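Local coordinates for protein KLLA0E08119p (Kluyveromyces lactis, PDB 3VA7) that probably carboxylates urea to urea-1-carboxylate at the expense of ATP, with biotin as carboxyl carrier, being the urea carboxylase part of a longer bifunctional enzyme, at residues S488-P493 with S604-A609; Y512-A517 with R587-I592; G54-A59 with A74-A79; T33-N38 with K100-Q105; A965-I970 with E1133-F1138. All blocks are in the same frame, centred on the assembly; numbering follows the deposited sequence.

Contact 1: residues S488-P493 with S604-A609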
# COMPACT_ATOMS: atom_id res chain seq x y z
N SER A 488 13.65 -4.46 0.64
CA SER A 488 12.62 -3.61 1.25
C SER A 488 13.14 -2.65 2.30
O SER A 488 13.97 -3.03 3.15
CB SER A 488 11.53 -4.45 1.91
OG SER A 488 12.04 -5.40 2.83
N VAL A 489 12.64 -1.41 2.28
CA VAL A 489 12.83 -0.51 3.37
C VAL A 489 12.16 -1.08 4.59
O VAL A 489 11.01 -1.45 4.50
CB VAL A 489 12.12 0.78 3.14
CG1 VAL A 489 12.31 1.73 4.37
CG2 VAL A 489 12.60 1.39 1.85
N GLN A 490 12.88 -1.16 5.72
CA GLN A 490 12.31 -1.67 6.98
C GLN A 490 12.77 -0.79 8.11
O GLN A 490 13.79 -0.10 7.92
CB GLN A 490 12.76 -3.11 7.25
CG GLN A 490 12.30 -4.09 6.22
CD GLN A 490 10.80 -4.29 6.27
OE1 GLN A 490 10.23 -4.86 5.34
NE2 GLN A 490 10.15 -3.80 7.35
N ASP A 491 12.04 -0.78 9.24
CA ASP A 491 12.54 -0.16 10.47
C ASP A 491 12.23 -0.96 11.73
O ASP A 491 11.53 -1.96 11.66
CB ASP A 491 12.12 1.31 10.62
CG ASP A 491 10.61 1.51 10.78
OD1 ASP A 491 9.89 0.54 11.11
OD2 ASP A 491 10.13 2.67 10.58
N TYR A 492 12.73 -0.52 12.89
CA TYR A 492 12.71 -1.36 14.08
C TYR A 492 12.35 -0.56 15.29
O TYR A 492 13.02 0.46 15.54
CB TYR A 492 14.08 -1.96 14.34
CG TYR A 492 14.06 -2.76 15.60
CD1 TYR A 492 13.70 -4.11 15.56
CD2 TYR A 492 14.34 -2.16 16.85
CE1 TYR A 492 13.63 -4.86 16.71
CE2 TYR A 492 14.31 -2.91 18.02
CZ TYR A 492 13.94 -4.24 17.93
OH TYR A 492 13.86 -4.98 19.05
N PRO A 493 11.36 -1.02 16.11
CA PRO A 493 10.73 -2.34 16.15
C PRO A 493 9.71 -2.64 15.06
O PRO A 493 9.27 -3.79 14.94
CB PRO A 493 10.05 -2.38 17.52
CG PRO A 493 9.83 -0.91 17.87
CD PRO A 493 10.80 -0.11 17.15
N SER A 604 5.14 3.70 11.34
CA SER A 604 6.37 3.01 10.93
C SER A 604 6.59 3.13 9.44
O SER A 604 5.65 3.16 8.63
CB SER A 604 6.29 1.53 11.25
OG SER A 604 7.32 0.86 10.57
N ARG A 605 7.86 3.18 9.09
CA ARG A 605 8.28 3.19 7.72
C ARG A 605 8.51 1.80 7.16
O ARG A 605 9.05 1.67 6.06
CB ARG A 605 9.54 4.03 7.58
CG ARG A 605 9.24 5.48 7.84
CD ARG A 605 10.49 6.27 7.80
NE ARG A 605 10.19 7.70 7.72
CZ ARG A 605 10.09 8.54 8.73
NH1 ARG A 605 10.23 8.12 9.97
NH2 ARG A 605 9.81 9.83 8.46
N SER A 606 8.11 0.77 7.90
CA SER A 606 8.35 -0.59 7.43
C SER A 606 7.41 -0.96 6.32
O SER A 606 6.22 -0.58 6.34
CB SER A 606 8.20 -1.62 8.55
OG SER A 606 9.32 -1.58 9.39
N THR A 607 7.95 -1.74 5.37
CA THR A 607 7.19 -2.27 4.27
C THR A 607 6.43 -3.55 4.63
O THR A 607 7.04 -4.54 5.04
CB THR A 607 8.11 -2.63 3.12
OG1 THR A 607 9.01 -1.54 2.83
CG2 THR A 607 7.31 -2.98 1.89
N PHE A 608 5.11 -3.53 4.46
CA PHE A 608 4.31 -4.77 4.50
C PHE A 608 3.80 -5.05 3.10
O PHE A 608 2.75 -4.52 2.72
CB PHE A 608 3.14 -4.63 5.45
CG PHE A 608 2.31 -5.88 5.58
CD1 PHE A 608 2.90 -7.14 5.59
CD2 PHE A 608 0.94 -5.80 5.70
CE1 PHE A 608 2.09 -8.30 5.70
CE2 PHE A 608 0.15 -6.96 5.82
CZ PHE A 608 0.71 -8.20 5.80
N ALA A 609 4.51 -5.88 2.34
CA ALA A 609 4.30 -5.98 0.87
C ALA A 609 2.92 -6.54 0.59
O ALA A 609 2.12 -5.92 -0.11
CB ALA A 609 5.37 -6.81 0.24
O HOH W 1 9.85 -0.95 0.52
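Gln490 and Ser606 bring their CA atoms to 4.1 Å of each other where strand 488-490 and the residues just after it meet the loop 604-609, the two segments running nearly antiparallel, their directions 161° apart. The strand is an outermost member of a five-stranded antiparallel sheet of the carboxyltransferase region, and the loop laid against it opens with an ST turn. In that turn Ser604 OG accepts a hydrogen bond from Ser606 N. The carboxylate of Asp491 docks onto this turn. Its CG lies between the backbone N and the carbonyl carbon (chi1 66°), which drops the acid group among three donors. Ser604 OG gives its proton to Asp491 OD1 at 2.6 Å, on the syn side and 18° out of the carboxylate plane. Ser606 OG donates to the same OD1 at 2.8 Å, but from well above that plane, and Arg605 N reaches Asp491 OD2 at 2.8 Å, likewise well out of it. An alanine in place of Asp491 would remove the acceptor of both serine hydroxyls and of the Arg605 amide, and would probably leave the turn freer to shift against the strand. The guanidinium of Arg605 leads away to Val598 O, while Arg495 holds Ser606 O. Further along, a water bridges Thr607 OG1 and, weakly, Val489 N. Val489 O is gripped twice by Thr607: by N at 3.2 Å and by OG1 at 2.6 Å, the hydroxyl lying in the carbonyl plane on a lone pair.

Contact 2: residues Y512-A517 with R587-I592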
# COMPACT_ATOMS: atom_id res chain seq x y z
N TYR A 512 18.56 -8.41 14.92
CA TYR A 512 19.91 -8.10 15.49
C TYR A 512 20.91 -7.47 14.48
O TYR A 512 21.45 -6.36 14.71
CB TYR A 512 20.51 -9.31 16.26
CG TYR A 512 21.66 -8.92 17.14
CD1 TYR A 512 21.50 -7.96 18.15
CD2 TYR A 512 22.94 -9.43 16.94
CE1 TYR A 512 22.56 -7.56 18.92
CE2 TYR A 512 24.01 -9.02 17.71
CZ TYR A 512 23.82 -8.09 18.70
OH TYR A 512 24.87 -7.68 19.46
N SER A 513 21.13 -8.17 13.37
CA SER A 513 21.93 -7.65 12.29
C SER A 513 21.43 -6.29 11.84
O SER A 513 22.23 -5.39 11.50
CB SER A 513 21.92 -8.60 11.09
OG SER A 513 22.20 -9.97 11.40
N PHE A 514 20.09 -6.13 11.82
CA PHE A 514 19.51 -4.89 11.31
C PHE A 514 20.02 -3.75 12.20
O PHE A 514 20.43 -2.70 11.72
CB PHE A 514 17.98 -4.94 11.31
CG PHE A 514 17.32 -3.62 10.93
CD1 PHE A 514 16.92 -3.38 9.63
CD2 PHE A 514 17.10 -2.62 11.90
CE1 PHE A 514 16.32 -2.13 9.29
CE2 PHE A 514 16.50 -1.36 11.58
CZ PHE A 514 16.10 -1.12 10.26
N ARG A 515 19.97 -3.98 13.52
CA ARG A 515 20.30 -2.93 14.46
C ARG A 515 21.80 -2.74 14.55
O ARG A 515 22.28 -1.64 14.75
CB ARG A 515 19.73 -3.23 15.83
CG ARG A 515 18.23 -3.43 15.83
CD ARG A 515 17.67 -3.04 17.13
NE ARG A 515 17.74 -4.08 18.12
CZ ARG A 515 17.82 -3.85 19.45
NH1 ARG A 515 17.88 -2.60 19.94
NH2 ARG A 515 17.89 -4.88 20.28
N LEU A 516 22.55 -3.81 14.36
CA LEU A 516 23.99 -3.65 14.23
C LEU A 516 24.25 -2.72 13.06
O LEU A 516 24.97 -1.73 13.21
CB LEU A 516 24.70 -4.98 13.99
CG LEU A 516 24.91 -5.93 15.18
CD1 LEU A 516 25.32 -7.34 14.67
CD2 LEU A 516 25.93 -5.38 16.19
N ALA A 517 23.66 -3.05 11.89
CA ALA A 517 23.96 -2.30 10.69
C ALA A 517 23.67 -0.84 10.98
O ALA A 517 24.53 0.05 10.75
CB ALA A 517 23.17 -2.82 9.48
N ARG A 587 19.71 -13.37 4.77
CA ARG A 587 19.38 -11.96 4.70
C ARG A 587 20.54 -11.13 5.19
O ARG A 587 21.26 -11.61 6.09
CB ARG A 587 18.12 -11.64 5.57
CG ARG A 587 16.86 -11.49 4.77
CD ARG A 587 15.56 -11.36 5.51
NE ARG A 587 15.06 -12.68 5.76
CZ ARG A 587 13.99 -13.23 5.23
NH1 ARG A 587 13.23 -12.57 4.37
NH2 ARG A 587 13.68 -14.47 5.56
N ALA A 588 20.71 -9.92 4.64
CA ALA A 588 21.66 -8.92 5.13
C ALA A 588 20.99 -7.54 5.16
O ALA A 588 19.86 -7.41 4.67
CB ALA A 588 22.89 -8.88 4.24
N TYR A 589 21.67 -6.52 5.70
CA TYR A 589 21.05 -5.20 5.95
C TYR A 589 21.95 -4.13 5.56
O TYR A 589 23.11 -4.12 5.95
CB TYR A 589 20.63 -5.01 7.42
CG TYR A 589 19.58 -6.00 7.71
CD1 TYR A 589 19.92 -7.31 8.08
CD2 TYR A 589 18.22 -5.67 7.47
CE1 TYR A 589 18.89 -8.28 8.26
CE2 TYR A 589 17.22 -6.61 7.67
CZ TYR A 589 17.55 -7.91 8.02
OH TYR A 589 16.53 -8.83 8.21
N LEU A 590 21.43 -3.21 4.78
CA LEU A 590 22.25 -2.14 4.27
C LEU A 590 21.83 -0.83 4.86
O LEU A 590 20.77 -0.33 4.49
CB LEU A 590 22.12 -2.10 2.78
CG LEU A 590 22.60 -0.80 2.17
CD1 LEU A 590 24.08 -0.61 2.40
CD2 LEU A 590 22.28 -0.92 0.73
N SER A 591 22.63 -0.27 5.75
CA SER A 591 22.24 0.97 6.40
C SER A 591 22.92 2.17 5.78
O SER A 591 23.95 2.04 5.17
CB SER A 591 22.54 0.91 7.89
OG SER A 591 23.90 0.63 8.13
N ILE A 592 22.34 3.35 5.93
CA ILE A 592 22.84 4.55 5.29
C ILE A 592 22.76 5.54 6.41
O ILE A 592 21.72 5.61 7.07
CB ILE A 592 21.85 5.14 4.27
CG1 ILE A 592 21.28 4.10 3.28
CG2 ILE A 592 22.42 6.35 3.61
CD1 ILE A 592 22.21 3.07 2.81
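Phe514 of helix 511-520 sets its CB over the face of the Tyr589 ring, a CH-pi contact 4.0 Å from the ring centroid. The CA of Phe514 lies over the same ring. CG of Phe514 is anti to the backbone N (chi1 174°), which carries the phenyl group past the tyrosine, its plane turned 80° from the tyrosine plane, and Phe514 CD1 comes to 3.4 Å from Tyr589 CD2. In return the tyrosine carbon sits at the edge of the phenylalanine ring, near its plane. Ser513 CB adds a contact with Tyr589 CD1 at 3.8 Å, and one helical turn on from Ser513, Ala517 CB packs on Tyr589 CB at 3.9 Å. Two residues along the strand, on the same side, Ser591 OG donates to the helix carbonyl Ala517 O at 2.8 Å, approaching from above the carbonyl plane rather than on a lone pair.

These side chains meet because the helix lies along a face of the antiparallel sheet: its axis runs 7.7 Å from that of strand 587-592, with directions only 23° apart. The strand is fixed by its backbone bonds to the neighbouring strands 529-533 and 545-550. Beyond the contact, the Tyr589 hydroxyl is bonded to Glu531 OE2 and Asp510 N, and Ser513 OG to Asp510 OD1, which ties the far end of the ring to the start of the helix.

The tyrosine thus works as an apolar plate with a polar tip: one face and its CB pack against the helix, while its hydroxyl bonds probably limit how far the ring can turn.

Contact 3: residues G54-A59 with A74-A79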
# COMPACT_ATOMS: atom_id res chain seq x y z
N GLY A 54 -23.23 30.44 -9.03
CA GLY A 54 -24.58 29.90 -8.97
C GLY A 54 -25.01 29.35 -10.32
O GLY A 54 -26.22 29.24 -10.59
N ILE A 55 -24.01 29.03 -11.15
CA ILE A 55 -24.16 28.44 -12.47
C ILE A 55 -23.96 26.92 -12.44
O ILE A 55 -22.95 26.43 -11.93
CB ILE A 55 -23.12 29.00 -13.43
CG1 ILE A 55 -23.21 30.54 -13.51
CG2 ILE A 55 -23.24 28.35 -14.81
CD1 ILE A 55 -22.16 31.15 -14.44
N LYS A 56 -24.90 26.18 -13.00
CA LYS A 56 -24.85 24.75 -12.91
C LYS A 56 -23.76 24.31 -13.85
O LYS A 56 -23.62 24.88 -14.90
CB LYS A 56 -26.22 24.11 -13.20
CG LYS A 56 -27.08 23.98 -11.89
CD LYS A 56 -28.56 24.31 -12.11
CE LYS A 56 -29.32 23.28 -13.07
NZ LYS A 56 -30.71 23.67 -13.64
N SER A 57 -22.95 23.33 -13.44
CA SER A 57 -21.85 22.85 -14.22
C SER A 57 -22.03 21.42 -14.67
O SER A 57 -22.67 20.57 -14.00
CB SER A 57 -20.55 22.96 -13.43
OG SER A 57 -20.54 22.08 -12.33
N VAL A 58 -21.43 21.14 -15.81
CA VAL A 58 -21.45 19.83 -16.39
C VAL A 58 -20.04 19.32 -16.69
O VAL A 58 -19.28 19.95 -17.44
CB VAL A 58 -22.25 19.87 -17.68
CG1 VAL A 58 -22.35 18.47 -18.22
CG2 VAL A 58 -23.64 20.45 -17.41
N ALA A 59 -19.72 18.18 -16.08
CA ALA A 59 -18.50 17.44 -16.36
C ALA A 59 -18.64 16.57 -17.61
O ALA A 59 -19.75 16.19 -17.96
CB ALA A 59 -18.13 16.54 -15.16
N ALA A 74 -18.88 18.46 -10.13
CA ALA A 74 -19.89 18.99 -11.04
C ALA A 74 -21.31 18.71 -10.57
O ALA A 74 -21.54 17.80 -9.79
CB ALA A 74 -19.70 18.46 -12.42
N ASP A 75 -22.27 19.50 -11.03
CA ASP A 75 -23.66 19.22 -10.75
C ASP A 75 -24.16 18.07 -11.61
O ASP A 75 -24.98 17.28 -11.16
CB ASP A 75 -24.53 20.44 -11.02
CG ASP A 75 -24.08 21.68 -10.25
OD1 ASP A 75 -23.48 22.57 -10.88
OD2 ASP A 75 -24.30 21.72 -9.01
N PHE A 76 -23.69 17.98 -12.85
CA PHE A 76 -24.07 16.87 -13.73
C PHE A 76 -22.81 16.38 -14.47
O PHE A 76 -21.76 17.04 -14.44
CB PHE A 76 -25.17 17.29 -14.73
CG PHE A 76 -26.33 18.02 -14.09
CD1 PHE A 76 -26.38 19.42 -14.07
CD2 PHE A 76 -27.38 17.30 -13.49
CE1 PHE A 76 -27.45 20.10 -13.47
CE2 PHE A 76 -28.47 17.98 -12.86
CZ PHE A 76 -28.50 19.38 -12.85
N SER A 77 -22.92 15.22 -15.11
CA SER A 77 -21.79 14.64 -15.80
C SER A 77 -22.21 13.67 -16.91
O SER A 77 -23.27 13.10 -16.88
CB SER A 77 -20.83 13.95 -14.83
OG SER A 77 -21.53 13.12 -13.92
N VAL A 78 -21.37 13.51 -17.91
CA VAL A 78 -21.70 12.68 -19.03
C VAL A 78 -20.45 11.90 -19.26
O VAL A 78 -19.36 12.46 -19.41
CB VAL A 78 -22.05 13.52 -20.26
CG1 VAL A 78 -22.19 12.66 -21.48
CG2 VAL A 78 -23.31 14.28 -20.02
N ALA A 79 -20.62 10.59 -19.18
CA ALA A 79 -19.59 9.66 -19.57
C ALA A 79 -19.46 9.73 -21.09
O ALA A 79 -20.44 9.58 -21.82
CB ALA A 79 -19.99 8.25 -19.12
O HOH W 2 -22.12 24.85 -9.80
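Ser57 and Phe76 begin the parallel pairing of strands 56-61 and 76-79, the two strands of a beta-alpha-beta unit crossed over by helix 69-73 in the N-terminal domain of the biotin carboxylase. Backbone bonds form the ladder: Phe76 N gives to Ser57 O at 3.0 Å, Ala59 N to Phe76 O at 2.9 Å, and Val78 N to Ala59 O at 3.1 Å. The directions of the two strand segments differ by 18°. Two CA-H...O contacts, from Val58 CA to Phe76 O and from Ser77 CA to Ala59 O, fill in between these bonds.

Before the ladder starts, a side chain takes the place of a backbone acceptor. Asp75 OD1 receives Ser57 N at 2.7 Å on its anti lone pair, the bond nearly straight at 166°. A water donates both to this oxygen and to Ile55 O, so that the carboxylate closes the end of the strand pair.

The apolar contacts divide between the two faces of the sheet. Ala59 CB meets Ala74 CB at 3.7 Å and packs beside Ser77 CB, on the side where helix 40-53 touches Ser57 and Ala74 through Met47. On the face of Val58 and Phe76, Val58 CG2 lies loosely near Phe76 CB. The chain of Lys56, bent at chi2 and chi3, passes the phenylalanine at a slant, and its CE arrives at the ring edge, near the ring plane, 3.7 Å from Phe76 CE1.

Contact 4: residues T33-N38 with K100-Q105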
# COMPACT_ATOMS: atom_id res chain seq x y z
N THR A 33 -26.64 26.82 -17.15
CA THR A 33 -25.81 25.64 -17.03
C THR A 33 -24.68 25.78 -18.08
O THR A 33 -24.92 26.28 -19.18
CB THR A 33 -26.66 24.31 -17.16
OG1 THR A 33 -27.17 24.18 -18.47
CG2 THR A 33 -27.89 24.34 -16.29
N VAL A 34 -23.45 25.38 -17.72
CA VAL A 34 -22.26 25.50 -18.57
C VAL A 34 -21.51 24.15 -18.58
O VAL A 34 -21.28 23.60 -17.54
CB VAL A 34 -21.27 26.62 -18.03
CG1 VAL A 34 -19.90 26.50 -18.67
CG2 VAL A 34 -21.78 28.02 -18.24
N LEU A 35 -21.13 23.62 -19.74
CA LEU A 35 -20.34 22.37 -19.80
C LEU A 35 -18.84 22.64 -19.92
O LEU A 35 -18.45 23.59 -20.61
CB LEU A 35 -20.78 21.53 -20.98
CG LEU A 35 -20.06 20.21 -21.28
CD1 LEU A 35 -21.16 19.24 -21.73
CD2 LEU A 35 -18.86 20.32 -22.32
N ILE A 36 -18.00 21.83 -19.26
CA ILE A 36 -16.54 22.01 -19.36
C ILE A 36 -15.99 20.95 -20.25
O ILE A 36 -15.96 19.76 -19.89
CB ILE A 36 -15.77 21.74 -18.04
CG1 ILE A 36 -16.51 22.21 -16.76
CG2 ILE A 36 -14.32 22.19 -18.14
CD1 ILE A 36 -17.09 23.47 -16.78
N ALA A 37 -15.50 21.37 -21.42
CA ALA A 37 -14.86 20.46 -22.37
C ALA A 37 -13.43 20.15 -21.93
O ALA A 37 -12.46 20.30 -22.70
CB ALA A 37 -14.92 20.99 -23.77
N ASN A 38 -13.30 19.68 -20.70
CA ASN A 38 -11.97 19.41 -20.17
C ASN A 38 -12.01 18.52 -18.94
O ASN A 38 -13.12 18.13 -18.47
CB ASN A 38 -11.23 20.72 -19.85
CG ASN A 38 -9.79 20.66 -20.25
OD1 ASN A 38 -9.03 19.83 -19.73
ND2 ASN A 38 -9.38 21.56 -21.15
N LYS A 100 -25.82 19.03 -25.42
CA LYS A 100 -27.21 18.87 -25.84
C LYS A 100 -28.01 18.17 -24.75
O LYS A 100 -28.94 18.73 -24.19
CB LYS A 100 -27.27 18.04 -27.13
CG LYS A 100 -27.09 18.82 -28.40
CD LYS A 100 -27.91 20.09 -28.35
CE LYS A 100 -27.74 20.87 -29.62
NZ LYS A 100 -28.20 22.27 -29.44
N LYS A 101 -27.57 16.95 -24.44
CA LYS A 101 -28.14 16.02 -23.48
C LYS A 101 -28.39 16.63 -22.07
O LYS A 101 -29.33 16.23 -21.35
CB LYS A 101 -27.16 14.83 -23.42
CG LYS A 101 -27.52 13.60 -22.60
CD LYS A 101 -26.34 12.58 -22.69
CE LYS A 101 -26.76 11.12 -22.37
NZ LYS A 101 -27.64 10.53 -23.45
N THR A 102 -27.57 17.62 -21.70
CA THR A 102 -27.66 18.23 -20.35
C THR A 102 -28.25 19.61 -20.38
O THR A 102 -28.32 20.29 -19.34
CB THR A 102 -26.27 18.30 -19.69
OG1 THR A 102 -25.31 18.90 -20.60
CG2 THR A 102 -25.82 16.89 -19.27
N GLY A 103 -28.69 20.03 -21.58
CA GLY A 103 -29.11 21.42 -21.85
C GLY A 103 -28.14 22.52 -21.44
O GLY A 103 -28.53 23.49 -20.81
N ALA A 104 -26.86 22.37 -21.78
CA ALA A 104 -25.85 23.44 -21.46
C ALA A 104 -25.94 24.59 -22.45
O ALA A 104 -25.89 24.37 -23.67
CB ALA A 104 -24.43 22.88 -21.44
N GLN A 105 -26.12 25.82 -21.99
CA GLN A 105 -26.14 26.89 -22.98
C GLN A 105 -24.79 27.25 -23.55
O GLN A 105 -24.72 27.82 -24.65
CB GLN A 105 -26.95 28.10 -22.58
CG GLN A 105 -26.76 28.54 -21.21
CD GLN A 105 -28.06 28.58 -20.46
OE1 GLN A 105 -28.81 27.57 -20.43
NE2 GLN A 105 -28.36 29.75 -19.86
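Thr33, the first residue of strand 33-36, accepts through its carbonyl O the backbone N of Gln105 at 3.1 Å, the donor tilted 33° from the carbonyl plane. Its side chain rests on the turn just before: Thr33 OG1 lies 3.4 Å from Ala104 CA. That turn ends helix 92-101 with a Schellman motif, in which Gly103 has positive phi and its N is bonded to Lys100 O. Val34 points away from the turn. Leu35 points toward it, and its CB packs on Ala104 CB at 3.9 Å, while the methyl group of Ala104 also lies 3.8 Å from Leu35 N. Near the end of the leucine side chain, CD1 approaches Thr102 OG1 loosely, at 4.3 Å; that hydroxyl is spent on Ala98 O of the helix.

Strand 33-36 runs through the middle of the parallel sheet of the biotin carboxylase N-terminal domain, between strands 56-61 and 106-108. The bond from Gln105 leads directly into the pairing of Leu35 with Ala106 and Ile108. Val34 and Ile36 are covered by helix 40-53, whereas Leu35 looks to the other face, where the end of helix 92-101 turns back into the sheet.

Contact 5: residues A965-I970 with E1133-F1138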
# COMPACT_ATOMS: atom_id res chain seq x y z
N ALA A 965 -21.27 -29.04 2.49
CA ALA A 965 -22.60 -29.67 2.25
C ALA A 965 -22.61 -31.13 2.65
O ALA A 965 -23.49 -31.57 3.39
CB ALA A 965 -23.03 -29.52 0.83
N ASP A 966 -21.62 -31.87 2.20
CA ASP A 966 -21.58 -33.31 2.46
C ASP A 966 -21.41 -33.67 3.95
O ASP A 966 -22.09 -34.55 4.46
CB ASP A 966 -20.50 -33.93 1.56
CG ASP A 966 -20.47 -35.46 1.57
OD1 ASP A 966 -19.39 -35.98 1.17
OD2 ASP A 966 -21.46 -36.17 1.91
N VAL A 967 -20.50 -32.99 4.66
CA VAL A 967 -20.20 -33.38 6.03
C VAL A 967 -21.37 -33.00 6.94
O VAL A 967 -21.62 -33.62 8.01
CB VAL A 967 -18.81 -32.91 6.50
CG1 VAL A 967 -18.76 -31.37 6.66
CG2 VAL A 967 -18.42 -33.62 7.78
N ASN A 968 -22.14 -32.04 6.49
CA ASN A 968 -23.33 -31.66 7.22
C ASN A 968 -24.63 -32.32 6.76
O ASN A 968 -25.68 -32.07 7.32
CB ASN A 968 -23.48 -30.15 7.15
CG ASN A 968 -22.65 -29.46 8.18
OD1 ASN A 968 -23.02 -29.45 9.35
ND2 ASN A 968 -21.53 -28.86 7.77
N ASP A 969 -24.56 -33.13 5.70
CA ASP A 969 -25.73 -33.72 5.10
C ASP A 969 -26.77 -32.75 4.60
O ASP A 969 -27.95 -32.96 4.90
CB ASP A 969 -26.44 -34.61 6.10
CG ASP A 969 -26.21 -36.04 5.81
OD1 ASP A 969 -26.82 -36.57 4.81
OD2 ASP A 969 -25.36 -36.60 6.56
N ILE A 970 -26.35 -31.72 3.88
CA ILE A 970 -27.31 -30.80 3.28
C ILE A 970 -26.98 -30.64 1.82
O ILE A 970 -26.01 -31.21 1.39
CB ILE A 970 -27.32 -29.41 3.99
CG1 ILE A 970 -25.91 -28.78 3.99
CG2 ILE A 970 -27.88 -29.54 5.39
CD1 ILE A 970 -25.82 -27.51 4.81
N GLU A 1133 -21.53 -41.01 12.63
CA GLU A 1133 -20.47 -41.83 12.03
C GLU A 1133 -19.88 -41.19 10.77
O GLU A 1133 -18.69 -41.34 10.49
CB GLU A 1133 -20.94 -43.27 11.73
CG GLU A 1133 -20.44 -44.34 12.72
CD GLU A 1133 -21.50 -44.76 13.79
OE1 GLU A 1133 -22.69 -45.01 13.42
OE2 GLU A 1133 -21.13 -44.87 15.00
N LYS A 1134 -20.71 -40.45 10.03
CA LYS A 1134 -20.27 -39.84 8.77
C LYS A 1134 -19.24 -38.71 8.98
O LYS A 1134 -18.20 -38.67 8.31
CB LYS A 1134 -21.47 -39.34 7.97
CG LYS A 1134 -21.11 -38.92 6.57
CD LYS A 1134 -22.22 -38.14 5.94
CE LYS A 1134 -21.96 -37.87 4.49
NZ LYS A 1134 -23.13 -37.17 3.84
N ALA A 1135 -19.53 -37.82 9.93
CA ALA A 1135 -18.59 -36.80 10.36
C ALA A 1135 -17.28 -37.39 10.90
O ALA A 1135 -16.19 -36.83 10.65
CB ALA A 1135 -19.24 -35.92 11.39
N ASP A 1136 -17.37 -38.51 11.62
CA ASP A 1136 -16.18 -39.18 12.15
C ASP A 1136 -15.29 -39.80 11.06
O ASP A 1136 -14.06 -39.74 11.19
CB ASP A 1136 -16.51 -40.20 13.25
CG ASP A 1136 -17.02 -39.54 14.55
OD1 ASP A 1136 -17.84 -40.15 15.23
OD2 ASP A 1136 -16.63 -38.40 14.89
N GLU A 1137 -15.88 -40.36 10.00
CA GLU A 1137 -15.05 -40.87 8.90
C GLU A 1137 -14.31 -39.68 8.29
O GLU A 1137 -13.09 -39.72 8.06
CB GLU A 1137 -15.87 -41.67 7.87
CG GLU A 1137 -15.07 -42.54 6.82
CD GLU A 1137 -13.96 -43.44 7.43
OE1 GLU A 1137 -13.15 -44.03 6.65
OE2 GLU A 1137 -13.86 -43.53 8.69
N PHE A 1138 -15.05 -38.59 8.10
CA PHE A 1138 -14.43 -37.35 7.63
C PHE A 1138 -13.28 -36.92 8.54
O PHE A 1138 -12.19 -36.64 8.04
CB PHE A 1138 -15.44 -36.23 7.50
CG PHE A 1138 -16.05 -36.10 6.12
CD1 PHE A 1138 -15.28 -35.70 5.04
CD2 PHE A 1138 -17.42 -36.32 5.93
CE1 PHE A 1138 -15.85 -35.54 3.78
CE2 PHE A 1138 -18.01 -36.17 4.68
CZ PHE A 1138 -17.23 -35.79 3.59
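Asp966 and Lys1134 cross at about a right angle, the lysine reaching from helix 1133-1142 to the C-terminal end of helix 960-967. Lys1134 leaves its helix with CG anti to the backbone N (chi1 -170°) and stays extended from there, which brings the ammonium group between two oxygens of one residue. Lys1134 NZ forms a salt bridge to Asp966 OD2 at 2.7 Å, nearly in line with the C-O bond, and donates to the backbone Asp966 O at 2.9 Å. The latter oxygen also accepts Asp969 N, which comes from the other face of the carbonyl plane. Asp969 OD2 completes the network with a longer ion pair to Lys1134 NZ, 3.6 Å away.

The other carboxylate oxygen, Asp966 OD1, faces the edge of the Phe1138 ring, 3.2 Å from Phe1138 CZ, with carboxylate and ring planes 82° apart, an approach in which the positive rim of the ring would probably suit the negative charge. Were the carboxylate lost to an alanine here, Lys1134 would probably keep only the backbone oxygen and the longer ion pair to Asp969, and a gap would open at the ring edge.

Val967 crosses the same ring obliquely, from over a face: its CB makes a CH-pi contact 4.1 Å from the centroid, and CG2 nears Phe1138 CD2 at 3.4 Å. CG2 also packs on Ala1135, and the ring has an edge-to-face partner in Phe963.

The lysine's bond to a last-turn carbonyl would be expected to ease the negative end of the helix dipole. Helix 960-967, in the carboxyltransferase subdomain C and D region, thus ends in a Schellman motif at Asp969, which has positive phi, and packs on helix 1133-1142 through a salt-bridge network.

Along the chain the order is contact 4 with contact 3 lying within its span, then contact 1 with contact 2 within its span, then contact 5. Contacts 3 and 4, centres 7 Å apart, share the parallel sheet of the biotin carboxylase N-terminal domain, where strands 56-61 and 33-36 are neighbours joined by backbone bonds. Contacts 1 and 2, centres 13 Å apart, reach one antiparallel sheet of the carboxyltransferase region and touch where Phe514 packs against Gln490, Asp491 and Tyr492. Contact 5 stands alone, about 45 Å between centres from contact 1 and 64 Å from contact 4. The set therefore samples separate modules of a multidomain enzyme, each built by its own local packing.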